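Methyltransferase-like protein 13 (Homo sapiens, PDB 5WCJ) methylates translation elongation factor eEF1A at two sites, the C-terminal methyltransferase domain described here acting on the N-terminal glycine with S-adenosyl-L-methionine as methyl donor. Local coordinates at residues L44-V49 / Y118-F123; K24-G29 / V159-L164. One frame throughout, in Å; residues are numbered along the deposited sequence.

Interaction 1. Residues L44-V49 / Y118-F123; sequences LALLVV and YDVIMF
L46, L47, V48 and V49 pair in order with V120, I121, M122 and F123 as adjacent parallel strands, their axes 4.7 Å apart and only 12° off parallel. The backbone ladder runs from V120 N to A45 O, L47 N to V120 O, M122 N to L47 O and V49 N to M122 O; the shortest of these bonds is M122 N to L47 O, at 2.8 Å. At the start of the ladder a side chain substitutes for a backbone acceptor. OD2 of D119 takes the A45 N-H on its anti lone pair at 2.8 Å, in an almost straight bond (178°), while D119 N makes a weak, bent bond to A45 O. The carboxylate is held where the chain turns its corner at D119.

Apolar contacts divide between the two faces of the sheet. On the face of L46, V120 and M122, one of the two conformers modelled for L46 brings CD1 to 3.5 Å from V120 CG1 and also against M122 CG. On the other face, L47 CB sits over the centre of the Y118 ring, 3.7 Å from the centroid, as a CH-pi contact. The ring hydroxyl is hydrogen-bonded to D70 on strand 67-73. Further along this face, L47 CD2 lies beside I121 CG2, and V49 CG2 approaches F123 CE1 at 3.7 Å.

V49 also touches the bound S-adenosyl-L-homocysteine, so the C-terminal end of strand 44-49 reaches the cofactor pocket. Strands 44-49 and 118-123 are the neighbouring first and fourth strands of a seven-stranded sheet of order 3-2-1-4-5-7-6, with 197-202 the antiparallel seventh; this topology, with the first strand ending at the cofactor, is that of the Rossmann-like class I methyltransferases.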
loop_
_atom_site.group_PDB
_atom_site.type_symbol
_atom_site.label_atom_id
_atom_site.label_comp_id
_atom_site.label_asym_id
_atom_site.label_seq_id
_atom_site.Cartn_x
_atom_site.Cartn_y
_atom_site.Cartn_z
ATOM N N LEU A 44 12.162 0.579 4.374
ATOM C CA LEU A 44 10.938 -0.082 3.944
ATOM C C LEU A 44 10.654 0.474 2.571
ATOM O O LEU A 44 10.587 1.677 2.432
ATOM C CB LEU A 44 9.843 0.302 4.931
ATOM C CG LEU A 44 8.445 -0.276 4.811
ATOM C CD1 LEU A 44 8.497 -1.764 5.053
ATOM C CD2 LEU A 44 7.523 0.408 5.818
ATOM N N ALA A 45 10.534 -0.394 1.571
ATOM C CA ALA A 45 10.181 0.006 0.215
ATOM C C ALA A 45 8.676 -0.242 -0.015
ATOM O O ALA A 45 8.206 -1.384 0.128
ATOM C CB ALA A 45 11.011 -0.775 -0.775
ATOM N N LEU A 46 7.945 0.805 -0.382
ATOM C CA LEU A 46 6.500 0.729 -0.539
ATOM C C LEU A 46 6.049 1.314 -1.872
ATOM O O LEU A 46 6.422 2.439 -2.230
ATOM C CB LEU A 46 5.799 1.457 0.619
ATOM C CG LEU A 46 4.367 1.937 0.359
ATOM C CD1 LEU A 46 3.394 0.794 0.543
ATOM C CD2 LEU A 46 3.970 3.083 1.283
ATOM N N LEU A 47 5.211 0.555 -2.586
ATOM C CA LEU A 47 4.592 1.002 -3.818
ATOM C C LEU A 47 3.126 1.261 -3.472
ATOM O O LEU A 47 2.461 0.393 -2.894
ATOM C CB LEU A 47 4.671 -0.102 -4.880
ATOM C CG LEU A 47 3.916 0.151 -6.192
ATOM C CD1 LEU A 47 4.483 1.352 -6.936
ATOM C CD2 LEU A 47 4.021 -1.084 -7.051
ATOM N N VAL A 48 2.629 2.431 -3.813
ATOM C CA VAL A 48 1.229 2.771 -3.574
ATOM C C VAL A 48 0.588 3.168 -4.888
ATOM O O VAL A 48 1.078 4.064 -5.558
ATOM C CB VAL A 48 1.059 3.927 -2.547
ATOM C CG1 VAL A 48 -0.431 4.168 -2.286
ATOM C CG2 VAL A 48 1.810 3.635 -1.282
ATOM N N VAL A 49 -0.505 2.501 -5.256
ATOM C CA VAL A 49 -1.236 2.840 -6.469
ATOM C C VAL A 49 -2.505 3.522 -6.057
ATOM O O VAL A 49 -3.316 2.934 -5.313
ATOM C CB VAL A 49 -1.580 1.597 -7.303
ATOM C CG1 VAL A 49 -2.242 2.024 -8.598
ATOM C CG2 VAL A 49 -0.318 0.778 -7.534
ATOM N N TYR A 118 9.511 -4.721 -3.686
ATOM C CA TYR A 118 8.878 -3.930 -2.641
ATOM C C TYR A 118 8.544 -4.778 -1.434
ATOM O O TYR A 118 8.065 -5.916 -1.565
ATOM C CB TYR A 118 7.612 -3.251 -3.172
ATOM C CG TYR A 118 7.886 -2.230 -4.245
ATOM C CD1 TYR A 118 8.295 -0.934 -3.917
ATOM C CD2 TYR A 118 7.737 -2.546 -5.583
ATOM C CE1 TYR A 118 8.559 0.008 -4.890
ATOM C CE2 TYR A 118 8.007 -1.605 -6.568
ATOM C CZ TYR A 118 8.416 -0.327 -6.207
ATOM O OH TYR A 118 8.661 0.638 -7.156
ATOM N N ASP A 119 8.705 -4.187 -0.251
ATOM C CA ASP A 119 8.243 -4.814 0.981
ATOM C C ASP A 119 6.693 -4.775 1.091
ATOM O O ASP A 119 6.078 -5.681 1.644
ATOM C CB ASP A 119 8.862 -4.124 2.192
ATOM C CG ASP A 119 10.392 -4.181 2.178
ATOM O OD1 ASP A 119 10.930 -5.291 2.253
ATOM O OD2 ASP A 119 11.028 -3.117 2.053
ATOM N N VAL A 120 6.097 -3.706 0.603
ATOM C CA VAL A 120 4.677 -3.502 0.723
ATOM C C VAL A 120 4.165 -2.932 -0.592
ATOM O O VAL A 120 4.732 -1.997 -1.128
ATOM C CB VAL A 120 4.319 -2.499 1.853
ATOM C CG1 VAL A 120 2.804 -2.317 1.953
ATOM C CG2 VAL A 120 4.876 -2.929 3.193
ATOM N N ILE A 121 3.060 -3.476 -1.079
ATOM C CA ILE A 121 2.362 -2.913 -2.214
ATOM C C ILE A 121 0.927 -2.633 -1.779
ATOM O O ILE A 121 0.231 -3.537 -1.319
ATOM C CB ILE A 121 2.403 -3.849 -3.447
ATOM C CG1 ILE A 121 3.849 -4.086 -3.916
ATOM C CG2 ILE A 121 1.553 -3.298 -4.571
ATOM C CD1 ILE A 121 3.954 -5.146 -4.998
ATOM N N MET A 122 0.496 -1.385 -1.934
ATOM C CA MET A 122 -0.855 -0.966 -1.560
ATOM C C MET A 122 -1.630 -0.561 -2.789
ATOM O O MET A 122 -1.154 0.286 -3.572
ATOM C CB MET A 122 -0.810 0.199 -0.565
ATOM C CG MET A 122 -0.286 -0.159 0.805
ATOM S SD MET A 122 -0.362 1.296 1.899
ATOM C CE MET A 122 0.172 0.567 3.438
ATOM N N PHE A 123 -2.844 -1.111 -2.931
ATOM C CA PHE A 123 -3.797 -0.648 -3.953
ATOM C C PHE A 123 -4.900 0.120 -3.272
ATOM O O PHE A 123 -5.681 -0.463 -2.505
ATOM C CB PHE A 123 -4.410 -1.828 -4.714
ATOM C CG PHE A 123 -3.499 -2.492 -5.727
ATOM C CD1 PHE A 123 -2.172 -2.114 -5.913
ATOM C CD2 PHE A 123 -3.995 -3.549 -6.498
ATOM C CE1 PHE A 123 -1.375 -2.741 -6.836
ATOM C CE2 PHE A 123 -3.183 -4.169 -7.430
ATOM C CZ PHE A 123 -1.877 -3.788 -7.570
#

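Interaction 2. Residues K24-G29 / V159-L164; sequences KAMIAG and VFILNL
Helix 21-28 packs on one face of the central sheet of the Rossmann-like methyltransferase domain, and segment 24-29 meets strand 158-164 through M26 and G29. The contact is small, burying 240 Å² in all, and is centred on I161, whose CB points at the helix. Two branches of I161 divide the work. CG2 meets the root of the M26 side chain, lying 4.0 Å from M26 CG, and the two side chains cross obliquely. CD1, at the end of the longer branch, reaches the backbone at M26 and G29: it stands 3.4 Å from M26 O and 4.0 Å from G29 CA. M26 O already accepts the N-H of G29, so this carbonyl has a polar partner beside the methyl group.

The thioether of M26 extends toward the C-terminal half of the strand. A bend at chi3 (83°) sets CE out of line with the rest of the chain, and CE comes within 4.2 Å of I161 CG2. SD lies 4.1 Å from N163 CB, with the M26 and N163 side chains at about a right angle. The amide of N163 has other partners, N196 at OD1 and D124 at ND2. At the opposite end of the strand segment, V159 CG1 approaches G29 O at 4.0 Å. I198 of strand 197-202 touches both M26 and I161 and extends the same apolar layer.

The absence of a side chain on G29 lets I161 CD1 settle against its CA. With no hydrogen bonds between the two segments, helix and strand are joined by apolar packing, and the buried polar groups of N163 are satisfied by other residues.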
loop_
_atom_site.group_PDB
_atom_site.type_symbol
_atom_site.label_atom_id
_atom_site.label_comp_id
_atom_site.label_asym_id
_atom_site.label_seq_id
_atom_site.Cartn_x
_atom_site.Cartn_y
_atom_site.Cartn_z
ATOM N N LYS A 24 -6.246 4.048 7.920
ATOM C CA LYS A 24 -5.734 3.473 9.174
ATOM C C LYS A 24 -5.640 1.950 9.121
ATOM O O LYS A 24 -4.652 1.363 9.558
ATOM C CB LYS A 24 -6.633 3.865 10.347
ATOM C CG LYS A 24 -6.606 5.341 10.704
ATOM C CD LYS A 24 -7.667 5.635 11.753
ATOM C CE LYS A 24 -7.587 7.067 12.257
ATOM N NZ LYS A 24 -8.921 7.537 12.729
ATOM N N ALA A 25 -6.667 1.312 8.579
ATOM C CA ALA A 25 -6.653 -0.150 8.378
ATOM C C ALA A 25 -5.562 -0.635 7.418
ATOM O O ALA A 25 -4.940 -1.672 7.666
ATOM C CB ALA A 25 -8.013 -0.612 7.895
ATOM N N MET A 26 -5.314 0.109 6.328
ATOM C CA MET A 26 -4.243 -0.286 5.388
ATOM C C MET A 26 -2.853 -0.186 6.037
ATOM O O MET A 26 -2.061 -1.112 5.939
ATOM C CB MET A 26 -4.302 0.511 4.088
ATOM C CG MET A 26 -5.566 0.220 3.292
ATOM S SD MET A 26 -5.761 1.319 1.894
ATOM C CE MET A 26 -4.728 0.490 0.719
ATOM N N ILE A 27 -2.612 0.916 6.738
ATOM C CA ILE A 27 -1.363 1.144 7.471
ATOM C C ILE A 27 -1.153 0.031 8.514
ATOM O O ILE A 27 -0.039 -0.455 8.695
ATOM C CB ILE A 27 -1.356 2.568 8.103
ATOM C CG1 ILE A 27 -1.262 3.639 7.004
ATOM C CG2 ILE A 27 -0.187 2.726 9.056
ATOM C CD1 ILE A 27 -1.817 4.995 7.400
ATOM N N ALA A 28 -2.231 -0.432 9.133
ATOM C CA ALA A 28 -2.168 -1.533 10.107
ATOM C C ALA A 28 -1.541 -2.799 9.544
ATOM O O ALA A 28 -0.930 -3.570 10.283
ATOM C CB ALA A 28 -3.551 -1.816 10.687
ATOM N N GLY A 29 -1.654 -3.010 8.222
ATOM C CA GLY A 29 -1.046 -4.138 7.571
ATOM C C GLY A 29 0.455 -4.251 7.637
ATOM O O GLY A 29 1.009 -5.351 7.443
ATOM N N VAL A 159 3.955 -7.771 2.000
ATOM C CA VAL A 159 2.522 -7.757 2.131
ATOM C C VAL A 159 1.919 -6.951 0.979
ATOM O O VAL A 159 2.423 -5.879 0.642
ATOM C CB VAL A 159 2.058 -7.262 3.522
ATOM C CG1 VAL A 159 2.484 -5.835 3.795
ATOM C CG2 VAL A 159 0.543 -7.435 3.666
ATOM N N PHE A 160 0.855 -7.495 0.393
ATOM C CA PHE A 160 0.074 -6.825 -0.649
ATOM C C PHE A 160 -1.266 -6.452 -0.001
ATOM O O PHE A 160 -1.945 -7.330 0.522
ATOM C CB PHE A 160 -0.093 -7.814 -1.811
ATOM C CG PHE A 160 -1.050 -7.395 -2.873
ATOM C CD1 PHE A 160 -1.054 -6.113 -3.392
ATOM C CD2 PHE A 160 -1.897 -8.344 -3.431
ATOM C CE1 PHE A 160 -1.955 -5.744 -4.397
ATOM C CE2 PHE A 160 -2.790 -8.000 -4.435
ATOM C CZ PHE A 160 -2.812 -6.696 -4.934
ATOM N N ILE A 161 -1.592 -5.161 0.019
ATOM C CA ILE A 161 -2.720 -4.629 0.770
ATOM C C ILE A 161 -3.648 -3.980 -0.222
ATOM O O ILE A 161 -3.213 -3.087 -0.973
ATOM C CB ILE A 161 -2.265 -3.620 1.831
ATOM C CG1 ILE A 161 -1.184 -4.247 2.741
ATOM C CG2 ILE A 161 -3.462 -3.055 2.579
ATOM C CD1 ILE A 161 -0.546 -3.288 3.732
ATOM N N LEU A 162 -4.917 -4.387 -0.205
ATOM C CA LEU A 162 -5.896 -3.960 -1.191
ATOM C C LEU A 162 -7.134 -3.367 -0.509
ATOM O O LEU A 162 -7.683 -4.006 0.377
ATOM C CB LEU A 162 -6.324 -5.211 -1.970
ATOM C CG LEU A 162 -7.437 -5.118 -2.997
ATOM C CD1 LEU A 162 -6.946 -4.293 -4.176
ATOM C CD2 LEU A 162 -7.865 -6.501 -3.433
ATOM N N ASN A 163 -7.566 -2.197 -0.961
ATOM C CA ASN A 163 -8.832 -1.601 -0.571
ATOM C C ASN A 163 -9.844 -2.127 -1.585
ATOM O O ASN A 163 -9.715 -1.832 -2.774
ATOM C CB ASN A 163 -8.730 -0.086 -0.623
ATOM C CG ASN A 163 -10.050 0.624 -0.339
ATOM O OD1 ASN A 163 -10.931 0.081 0.301
ATOM N ND2 ASN A 163 -10.170 1.876 -0.818
ATOM N N LEU A 164 -10.846 -2.891 -1.120
ATOM C CA LEU A 164 -11.870 -3.526 -1.995
ATOM C C LEU A 164 -13.286 -3.048 -1.668
ATOM O O LEU A 164 -13.710 -3.080 -0.505
ATOM C CB LEU A 164 -11.817 -5.033 -1.835
ATOM C CG LEU A 164 -12.817 -5.931 -2.595
ATOM C CD1 LEU A 164 -12.454 -5.927 -4.070
ATOM C CD2 LEU A 164 -12.749 -7.339 -2.049
#

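Overall arrangement
Interactions 1 and 2 lie in one domain, their centres 10 Å apart, and meet on the mixed central sheet. Strand 118-123 joins them: it pairs with 44-49 on one side and with 158-164 on the other, where I121 O and F123 N probably hydrogen-bond to I161 N and O. M26 CE also packs against F123 O, so the helix of interaction 2 reaches a strand of interaction 1 directly. Along the chain, interaction 1 is nested inside the loop closed by interaction 2, in the order 24-29, 44-49, 118-123, 159-164. The early helix packs on a sheet whose middle strands come from distant parts of the sequence, with the cofactor bound beside V49.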